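Local coordinates for protein EscN (PDB 2OBL) that is a P-loop protein of the family of the ATP synthase alpha and beta subunits and probably serves a bacterial type III secretion system, at residues P54-T67 / F324-T338. The protein carries 1 engineered substitution. Numbering follows the deposited sequence.
Sequences PFILGVRAIDGLLT and FIQQSTKDISSYEKT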
ATOM      1  N   PRO A  54       0.312 -14.958  -6.086  1.00 23.23           N
ATOM      2  CA  PRO A  54       0.087 -14.135  -4.900  1.00 23.59           C
ATOM      3  C   PRO A  54       1.316 -13.296  -4.523  1.00 23.37           C
ATOM      4  O   PRO A  54       2.461 -13.727  -4.735  1.00 23.15           O
ATOM      5  CB  PRO A  54      -0.225 -15.158  -3.806  1.00 23.99           C
ATOM      6  CG  PRO A  54       0.396 -16.414  -4.253  1.00 24.20           C
ATOM      7  CD  PRO A  54       0.421 -16.393  -5.763  1.00 24.58           C
ATOM      8  N   PHE A  55       1.063 -12.100  -3.998  1.00 22.28           N
ATOM      9  CA  PHE A  55       2.119 -11.253  -3.463  1.00 22.55           C
ATOM     10  C   PHE A  55       1.904 -11.170  -1.971  1.00 23.12           C
ATOM     11  O   PHE A  55       0.899 -10.621  -1.510  1.00 22.17           O
ATOM     12  CB  PHE A  55       2.078  -9.852  -4.081  1.00 22.89           C
ATOM     13  CG  PHE A  55       3.168  -8.949  -3.591  1.00 22.18           C
ATOM     14  CD1 PHE A  55       4.441  -9.010  -4.148  1.00 23.10           C
ATOM     15  CD2 PHE A  55       2.930  -8.047  -2.578  1.00 22.62           C
ATOM     16  CE1 PHE A  55       5.463  -8.162  -3.692  1.00 22.77           C
ATOM     17  CE2 PHE A  55       3.941  -7.201  -2.117  1.00 23.08           C
ATOM     18  CZ  PHE A  55       5.203  -7.270  -2.670  1.00 23.18           C
ATOM     19  N   ILE A  56       2.832 -11.755  -1.222  1.00 22.72           N
ATOM     20  CA  ILE A  56       2.672 -11.904   0.217  1.00 23.95           C
ATOM     21  C   ILE A  56       3.151 -10.643   0.944  1.00 24.38           C
ATOM     22  O   ILE A  56       4.251 -10.155   0.694  1.00 25.63           O
ATOM     23  CB  ILE A  56       3.431 -13.173   0.715  1.00 24.23           C
ATOM     24  CG1 ILE A  56       2.936 -14.405  -0.045  1.00 25.01           C
ATOM     25  CG2 ILE A  56       3.261 -13.374   2.210  1.00 24.11           C
ATOM     26  CD1 ILE A  56       3.903 -15.580   0.006  1.00 26.59           C
ATOM     27  N   LEU A  57       2.314 -10.106   1.829  1.00 23.97           N
ATOM     28  CA  LEU A  57       2.657  -8.890   2.573  1.00 24.58           C
ATOM     29  C   LEU A  57       3.177  -9.182   3.985  1.00 24.42           C
ATOM     30  O   LEU A  57       3.840  -8.345   4.603  1.00 24.58           O
ATOM     31  CB  LEU A  57       1.433  -7.968   2.679  1.00 24.49           C
ATOM     32  CG  LEU A  57       0.876  -7.369   1.386  1.00 25.17           C
ATOM     33  CD1 LEU A  57      -0.146  -6.281   1.715  1.00 25.65           C
ATOM     34  CD2 LEU A  57       1.977  -6.797   0.526  1.00 25.40           C
ATOM     35  N   GLY A  58       2.836 -10.353   4.505  1.00 24.54           N
ATOM     36  CA  GLY A  58       3.152 -10.684   5.887  1.00 25.23           C
ATOM     37  C   GLY A  58       2.184  -9.996   6.836  1.00 25.80           C
ATOM     38  O   GLY A  58       2.542  -9.657   7.970  1.00 27.52           O
ATOM     39  N   VAL A  59       0.964  -9.760   6.356  1.00 23.74           N
ATOM     40  CA  VAL A  59      -0.113  -9.212   7.168  1.00 22.48           C
ATOM     41  C   VAL A  59      -1.279 -10.183   7.040  1.00 22.30           C
ATOM     42  O   VAL A  59      -1.844 -10.343   5.955  1.00 21.95           O
ATOM     43  CB  VAL A  59      -0.550  -7.802   6.676  1.00 22.75           C
ATOM     44  CG1 VAL A  59      -1.695  -7.267   7.528  1.00 22.75           C
ATOM     45  CG2 VAL A  59       0.623  -6.834   6.708  1.00 22.86           C
ATOM     46  N   ARG A  60      -1.620 -10.851   8.139  1.00 21.72           N
ATOM     47  CA  ARG A  60      -2.634 -11.914   8.100  1.00 21.54           C
ATOM     48  C   ARG A  60      -3.961 -11.491   7.503  1.00 20.75           C
ATOM     49  O   ARG A  60      -4.530 -12.206   6.694  1.00 21.29           O
ATOM     50  CB  ARG A  60      -2.873 -12.504   9.492  1.00 22.25           C
ATOM     51  CG  ARG A  60      -1.718 -13.352   9.991  1.00 23.04           C
ATOM     52  CD  ARG A  60      -2.139 -14.177  11.209  1.00 25.24           C
ATOM     53  NE  ARG A  60      -2.535 -13.321  12.326  1.00 25.83           N
ATOM     54  CZ  ARG A  60      -1.759 -13.044  13.369  1.00 25.84           C
ATOM     55  NH1 ARG A  60      -0.538 -13.556  13.449  1.00 26.25           N
ATOM     56  NH2 ARG A  60      -2.205 -12.238  14.332  1.00 25.73           N
ATOM     57  N   ALA A  61      -4.460 -10.325   7.894  1.00 21.06           N
ATOM     58  CA  ALA A  61      -5.764  -9.895   7.430  1.00 21.94           C
ATOM     59  C   ALA A  61      -5.773  -9.788   5.911  1.00 22.44           C
ATOM     60  O   ALA A  61      -6.749 -10.166   5.268  1.00 23.33           O
ATOM     61  CB  ALA A  61      -6.128  -8.575   8.050  1.00 22.20           C
ATOM     62  N   ILE A  62      -4.684  -9.274   5.345  1.00 21.87           N
ATOM     63  CA  ILE A  62      -4.614  -9.047   3.895  1.00 21.60           C
ATOM     64  C   ILE A  62      -4.280 -10.328   3.143  1.00 21.10           C
ATOM     65  O   ILE A  62      -4.999 -10.732   2.228  1.00 20.80           O
ATOM     66  CB  ILE A  62      -3.605  -7.936   3.532  1.00 21.38           C
ATOM     67  CG1 ILE A  62      -4.007  -6.615   4.200  1.00 21.96           C
ATOM     68  CG2 ILE A  62      -3.543  -7.741   2.000  1.00 22.17           C
ATOM     69  CD1 ILE A  62      -2.932  -5.523   4.113  1.00 22.38           C
ATOM     70  N   ASP A  63      -3.195 -10.980   3.538  1.00 21.32           N
ATOM     71  CA  ASP A  63      -2.800 -12.243   2.906  1.00 20.79           C
ATOM     72  C   ASP A  63      -3.917 -13.290   2.986  1.00 20.70           C
ATOM     73  O   ASP A  63      -4.113 -14.100   2.060  1.00 19.78           O
ATOM     74  CB  ASP A  63      -1.546 -12.805   3.579  1.00 21.67           C
ATOM     75  CG  ASP A  63      -0.314 -11.909   3.404  1.00 22.25           C
ATOM     76  OD1 ASP A  63      -0.289 -11.047   2.502  1.00 22.44           O
ATOM     77  OD2 ASP A  63       0.646 -12.086   4.182  1.00 22.82           O
ATOM     78  N   GLY A  64      -4.634 -13.288   4.107  1.00 20.30           N
ATOM     79  CA  GLY A  64      -5.707 -14.255   4.324  1.00 21.03           C
ATOM     80  C   GLY A  64      -7.008 -13.926   3.609  1.00 19.63           C
ATOM     81  O   GLY A  64      -7.595 -14.793   2.955  1.00 19.63           O
ATOM     82  N   LEU A  65      -7.456 -12.676   3.725  1.00 19.39           N
ATOM     83  CA  LEU A  65      -8.816 -12.308   3.303  1.00 19.48           C
ATOM     84  C   LEU A  65      -8.893 -11.406   2.087  1.00 20.07           C
ATOM     85  O   LEU A  65      -9.979 -11.227   1.526  1.00 19.67           O
ATOM     86  CB  LEU A  65      -9.552 -11.606   4.448  1.00 20.09           C
ATOM     87  CG  LEU A  65      -9.581 -12.329   5.793  1.00 20.25           C
ATOM     88  CD1 LEU A  65     -10.287 -11.448   6.817  1.00 20.47           C
ATOM     89  CD2 LEU A  65     -10.294 -13.677   5.645  1.00 20.07           C
ATOM     90  N   LEU A  66      -7.772 -10.791   1.710  1.00 19.92           N
ATOM     91  CA  LEU A  66      -7.781  -9.772   0.658  1.00 21.12           C
ATOM     92  C   LEU A  66      -6.508  -9.906  -0.163  1.00 20.90           C
ATOM     93  O   LEU A  66      -5.835  -8.914  -0.446  1.00 20.78           O
ATOM     94  CB  LEU A  66      -7.822  -8.380   1.289  1.00 21.93           C
ATOM     95  CG  LEU A  66      -8.977  -8.059   2.239  1.00 21.55           C
ATOM     96  CD1 LEU A  66      -8.622  -6.924   3.242  1.00 22.69           C
ATOM     97  CD2 LEU A  66     -10.197  -7.705   1.411  1.00 21.54           C
ATOM     98  N   THR A  67      -6.182 -11.140  -0.523  1.00 20.93           N
ATOM     99  CA  THR A  67      -4.851 -11.472  -1.022  1.00 20.72           C
ATOM    100  C   THR A  67      -4.410 -10.655  -2.225  1.00 20.54           C
ATOM    101  O   THR A  67      -5.142 -10.524  -3.214  1.00 19.78           O
ATOM    102  CB  THR A  67      -4.751 -12.960  -1.372  1.00 21.12           C
ATOM    103  OG1 THR A  67      -5.443 -13.725  -0.371  1.00 20.17           O
ATOM    104  CG2 THR A  67      -3.302 -13.378  -1.455  1.00 20.97           C
ATOM    105  N   PHE A 324      -6.690 -13.498  14.710  1.00 24.08           N
ATOM    106  CA  PHE A 324      -6.182 -13.704  13.359  1.00 23.49           C
ATOM    107  C   PHE A 324      -5.967 -12.358  12.646  1.00 23.11           C
ATOM    108  O   PHE A 324      -4.879 -12.080  12.123  1.00 21.85           O
ATOM    109  CB  PHE A 324      -7.149 -14.590  12.564  1.00 24.26           C
ATOM    110  CG  PHE A 324      -6.755 -14.787  11.115  1.00 24.78           C
ATOM    111  CD1 PHE A 324      -5.753 -15.682  10.767  1.00 25.24           C
ATOM    112  CD2 PHE A 324      -7.394 -14.081  10.106  1.00 24.99           C
ATOM    113  CE1 PHE A 324      -5.393 -15.870   9.441  1.00 24.75           C
ATOM    114  CE2 PHE A 324      -7.026 -14.256   8.767  1.00 25.54           C
ATOM    115  CZ  PHE A 324      -6.031 -15.156   8.442  1.00 24.82           C
ATOM    116  N   ILE A 325      -6.997 -11.520  12.635  1.00 22.15           N
ATOM    117  CA  ILE A 325      -6.911 -10.267  11.870  1.00 21.98           C
ATOM    118  C   ILE A 325      -6.175  -9.165  12.615  1.00 22.06           C
ATOM    119  O   ILE A 325      -5.529  -8.320  11.995  1.00 21.33           O
ATOM    120  CB  ILE A 325      -8.289  -9.761  11.379  1.00 21.86           C
ATOM    121  CG1 ILE A 325      -9.241  -9.526  12.553  1.00 22.56           C
ATOM    122  CG2 ILE A 325      -8.876 -10.739  10.358  1.00 22.65           C
ATOM    123  CD1 ILE A 325     -10.614  -8.975  12.151  1.00 21.91           C
ATOM    124  N   GLN A 326      -6.282  -9.156  13.940  1.00 22.14           N
ATOM    125  CA  GLN A 326      -5.452  -8.256  14.716  1.00 22.59           C
ATOM    126  C   GLN A 326      -4.073  -8.890  14.791  1.00 23.06           C
ATOM    127  O   GLN A 326      -3.942 -10.119  14.935  1.00 23.10           O
ATOM    128  CB  GLN A 326      -6.044  -7.988  16.111  1.00 23.31           C
ATOM    129  CG  GLN A 326      -7.349  -7.210  16.074  1.00 23.34           C
ATOM    130  CD  GLN A 326      -7.960  -7.020  17.450  1.00 24.11           C
ATOM    131  OE1 GLN A 326      -9.135  -7.325  17.671  1.00 24.95           O
ATOM    132  NE2 GLN A 326      -7.157  -6.531  18.390  1.00 24.47           N
ATOM    133  N   GLN A 327      -3.045  -8.061  14.671  1.00 22.62           N
ATOM    134  CA  GLN A 327      -1.685  -8.557  14.561  1.00 23.01           C
ATOM    135  C   GLN A 327      -0.702  -7.481  14.982  1.00 23.63           C
ATOM    136  O   GLN A 327      -0.691  -6.383  14.423  1.00 23.27           O
ATOM    137  CB  GLN A 327      -1.415  -8.941  13.114  1.00 23.21           C
ATOM    138  CG  GLN A 327      -0.101  -9.652  12.875  1.00 23.47           C
ATOM    139  CD  GLN A 327       0.047 -10.022  11.419  1.00 23.48           C
ATOM    140  OE1 GLN A 327      -0.856  -9.787  10.627  1.00 22.46           O
ATOM    141  NE2 GLN A 327       1.178 -10.603  11.058  1.00 23.72           N
ATOM    142  N   SER A 328       0.118  -7.792  15.981  1.00 23.40           N
ATOM    143  CA  SER A 328       1.145  -6.856  16.424  1.00 24.22           C
ATOM    144  C   SER A 328       2.324  -6.868  15.459  1.00 24.79           C
ATOM    145  O   SER A 328       2.471  -7.776  14.643  1.00 24.92           O
ATOM    146  CB  SER A 328       1.639  -7.232  17.821  1.00 23.99           C
ATOM    147  OG  SER A 328       2.316  -8.471  17.763  1.00 24.51           O
ATOM    148  N   THR A 329       3.174  -5.859  15.582  1.00 25.98           N
ATOM    149  CA  THR A 329       4.366  -5.733  14.757  1.00 27.83           C
ATOM    150  C   THR A 329       5.287  -6.954  14.873  1.00 28.59           C
ATOM    151  O   THR A 329       5.849  -7.409  13.880  1.00 28.85           O
ATOM    152  CB  THR A 329       5.133  -4.453  15.133  1.00 28.47           C
ATOM    153  OG1 THR A 329       4.393  -3.308  14.687  1.00 29.49           O
ATOM    154  CG2 THR A 329       6.508  -4.436  14.506  1.00 29.16           C
ATOM    155  N   LYS A 330       5.433  -7.494  16.078  1.00 29.19           N
ATOM    156  CA  LYS A 330       6.323  -8.642  16.275  1.00 30.31           C
ATOM    157  C   LYS A 330       5.608  -9.989  16.120  1.00 30.94           C
ATOM    158  O   LYS A 330       6.235 -11.050  16.196  1.00 31.21           O
ATOM    159  CB  LYS A 330       7.034  -8.551  17.626  1.00 30.59           C
ATOM    160  CG  LYS A 330       6.190  -8.946  18.830  1.00 31.04           C
ATOM    161  CD  LYS A 330       7.059  -9.006  20.079  1.00 31.29           C
ATOM    162  CE  LYS A 330       6.242  -9.266  21.334  1.00 31.40           C
ATOM    163  NZ  LYS A 330       7.099  -9.226  22.549  1.00 31.35           N
ATOM    164  N   ASP A 331       4.297  -9.934  15.895  1.00 31.73           N
ATOM    165  CA  ASP A 331       3.476 -11.120  15.653  1.00 32.29           C
ATOM    166  C   ASP A 331       3.651 -11.557  14.199  1.00 32.72           C
ATOM    167  O   ASP A 331       2.876 -11.155  13.327  1.00 33.49           O
ATOM    168  CB  ASP A 331       2.012 -10.772  15.940  1.00 32.99           C
ATOM    169  CG  ASP A 331       1.074 -11.953  15.799  1.00 33.66           C
ATOM    170  OD1 ASP A 331       1.496 -13.030  15.331  1.00 34.20           O
ATOM    171  OD2 ASP A 331      -0.111 -11.787  16.159  1.00 33.73           O
ATOM    172  N   ILE A 332       4.672 -12.378  13.956  1.00 33.16           N
ATOM    173  CA  ILE A 332       5.085 -12.798  12.611  1.00 33.55           C
ATOM    174  C   ILE A 332       4.326 -14.041  12.140  1.00 32.83           C
ATOM    175  O   ILE A 332       3.991 -14.913  12.945  1.00 32.68           O
ATOM    176  CB  ILE A 332       6.615 -13.111  12.581  1.00 34.34           C
ATOM    177  CG1 ILE A 332       7.422 -11.955  13.184  1.00 34.94           C
ATOM    178  CG2 ILE A 332       7.090 -13.429  11.162  1.00 34.88           C
ATOM    179  CD1 ILE A 332       7.038 -10.579  12.648  1.00 34.74           C
ATOM    180  N   SER A 333       4.076 -14.126  10.834  1.00 32.44           N
ATOM    181  CA  SER A 333       3.258 -15.203  10.263  1.00 31.31           C
ATOM    182  C   SER A 333       3.569 -15.457   8.778  1.00 29.61           C
ATOM    183  O   SER A 333       3.358 -14.595   7.932  1.00 30.30           O
ATOM    184  CB  SER A 333       1.769 -14.868  10.441  1.00 32.04           C
ATOM    185  OG  SER A 333       0.940 -15.964  10.088  1.00 32.81           O
ATOM    186  N   SER A 334       4.071 -16.645   8.464  1.00 27.90           N
ATOM    187  CA  SER A 334       4.361 -17.005   7.081  1.00 25.69           C
ATOM    188  C   SER A 334       3.053 -17.225   6.318  1.00 25.44           C
ATOM    189  O   SER A 334       1.976 -17.316   6.921  1.00 24.41           O
ATOM    190  CB  SER A 334       5.181 -18.292   7.046  1.00 25.42           C
ATOM    191  OG  SER A 334       4.317 -19.391   7.243  1.00 24.55           O
ATOM    192  N   TYR A 335       3.142 -17.320   4.993  1.00 24.43           N
ATOM    193  CA  TYR A 335       1.945 -17.463   4.184  1.00 23.79           C
ATOM    194  C   TYR A 335       1.318 -18.826   4.437  1.00 24.26           C
ATOM    195  O   TYR A 335       0.100 -18.949   4.553  1.00 23.64           O
ATOM    196  CB  TYR A 335       2.268 -17.257   2.704  1.00 24.04           C
ATOM    197  CG  TYR A 335       1.055 -17.161   1.795  1.00 24.28           C
ATOM    198  CD1 TYR A 335       0.034 -16.242   2.042  1.00 24.58           C
ATOM    199  CD2 TYR A 335       0.944 -17.973   0.675  1.00 24.53           C
ATOM    200  CE1 TYR A 335      -1.077 -16.159   1.205  1.00 24.58           C
ATOM    201  CE2 TYR A 335      -0.159 -17.893  -0.171  1.00 25.00           C
ATOM    202  CZ  TYR A 335      -1.164 -16.979   0.099  1.00 23.96           C
ATOM    203  OH  TYR A 335      -2.252 -16.896  -0.745  1.00 23.79           O
ATOM    204  N   GLU A 336       2.157 -19.851   4.543  1.00 23.90           N
ATOM    205  CA  GLU A 336       1.660 -21.167   4.935  1.00 25.01           C
ATOM    206  C   GLU A 336       0.882 -21.074   6.247  1.00 24.57           C
ATOM    207  O   GLU A 336      -0.259 -21.525   6.333  1.00 24.41           O
ATOM    208  CB  GLU A 336       2.806 -22.165   5.060  1.00 25.84           C
ATOM    209  CG  GLU A 336       2.394 -23.492   5.690  1.00 27.40           C
ATOM    210  CD  GLU A 336       3.544 -24.463   5.820  1.00 27.91           C
ATOM    211  OE1 GLU A 336       4.127 -24.562   6.928  1.00 28.83           O
ATOM    212  OE2 GLU A 336       3.873 -25.129   4.813  1.00 27.98           O
ATOM    213  N   LYS A 337       1.485 -20.461   7.259  1.00 24.04           N
ATOM    214  CA  LYS A 337       0.844 -20.351   8.563  1.00 25.05           C
ATOM    215  C   LYS A 337      -0.453 -19.556   8.513  1.00 24.62           C
ATOM    216  O   LYS A 337      -1.423 -19.896   9.194  1.00 23.71           O
ATOM    217  CB  LYS A 337       1.786 -19.723   9.589  1.00 26.70           C
ATOM    218  CG  LYS A 337       1.133 -19.507  10.948  1.00 28.93           C
ATOM    219  CD  LYS A 337       2.153 -19.526  12.078  1.00 30.84           C
ATOM    220  CE  LYS A 337       2.935 -18.224  12.140  1.00 31.77           C
ATOM    221  NZ  LYS A 337       3.998 -18.303  13.181  1.00 32.38           N
ATOM    222  N   THR A 338      -0.452 -18.477   7.729  1.00 23.90           N
ATOM    223  CA  THR A 338      -1.636 -17.631   7.589  1.00 23.86           C
ATOM    224  C   THR A 338      -2.822 -18.419   7.057  1.00 23.20           C
ATOM    225  O   THR A 338      -3.930 -18.335   7.590  1.00 22.26           O
ATOM    226  CB  THR A 338      -1.349 -16.429   6.668  1.00 24.28           C
ATOM    227  OG1 THR A 338      -0.452 -15.544   7.342  1.00 25.85           O
ATOM    228  CG2 THR A 338      -2.638 -15.662   6.331  1.00 24.28           C
TER
HETATM  229  O   HOH W   1       4.449 -12.038   9.215  1.00 35.47           O
HETATM  230  O   HOH W   2      -0.001 -16.573  12.734  1.00 50.09           O
HETATM  231  O   HOH W   3      -3.351  -8.861  10.085  1.00 22.92           O
HETATM  232  O   HOH W   4       1.027 -14.186   5.578  1.00 40.20           O
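Segment 324-338 packs along one side of the short helix 60-65, its backbone coming nearest where the CA atoms of Ala61 and Ile325 lie 4.6 Å apart, and in doing so it joins the P-loop nucleotide-binding domain to the helical C-terminal region. The loop between helices 318-325 and 335-345 closes on Arg60, a worked example of how one buried arginine can gather several groups of a loop and the helix end before it, here Phe324 O, Gln326 O and Asp331. A bend at chi3 (-62°) brings the guanidinium back toward the carbonyls at the end of helix 318-325 and the loop after it. Arg60 NE donates to Phe324 O at 2.7 Å, almost straight and on a lone pair in the carbonyl plane, while NH2 reaches Gln326 O through a more bent bond. NH1 and NH2 also grip Asp331 end-on, one nitrogen to each carboxylate oxygen, although the two planes are turned 53° apart and both oxygens are met from above their own plane. The guanidinium probably favours the ionised form of Asp331.

Gln327, extended beyond CG, lays CB and CG over one guanidinium face, its amide plane stacked at 18° to it. Its OE1 accepts from Arg60 N at 2.8 Å, near the start of the helix, and its NE2 donates to Asp331 O, so a single amide ties helix 60-65 to the turn that supplies the carboxylate. The aliphatic part of Arg60 meanwhile lies over a face of the Phe324 ring, whose edge meets Gly64 CA and Leu65 CG.

Farther along, Tyr335 packs against Ile56, with CG1 over the ring face in a CH-pi contact, and Thr67 CG2 approaches the hydroxyl. The Asp63 carboxylate accepts from Leu57 N and Gly58 N. A water bridges the segments, donating to Asp63 OD2 at 2.6 Å and lying 2.7 Å from Thr338 OG1.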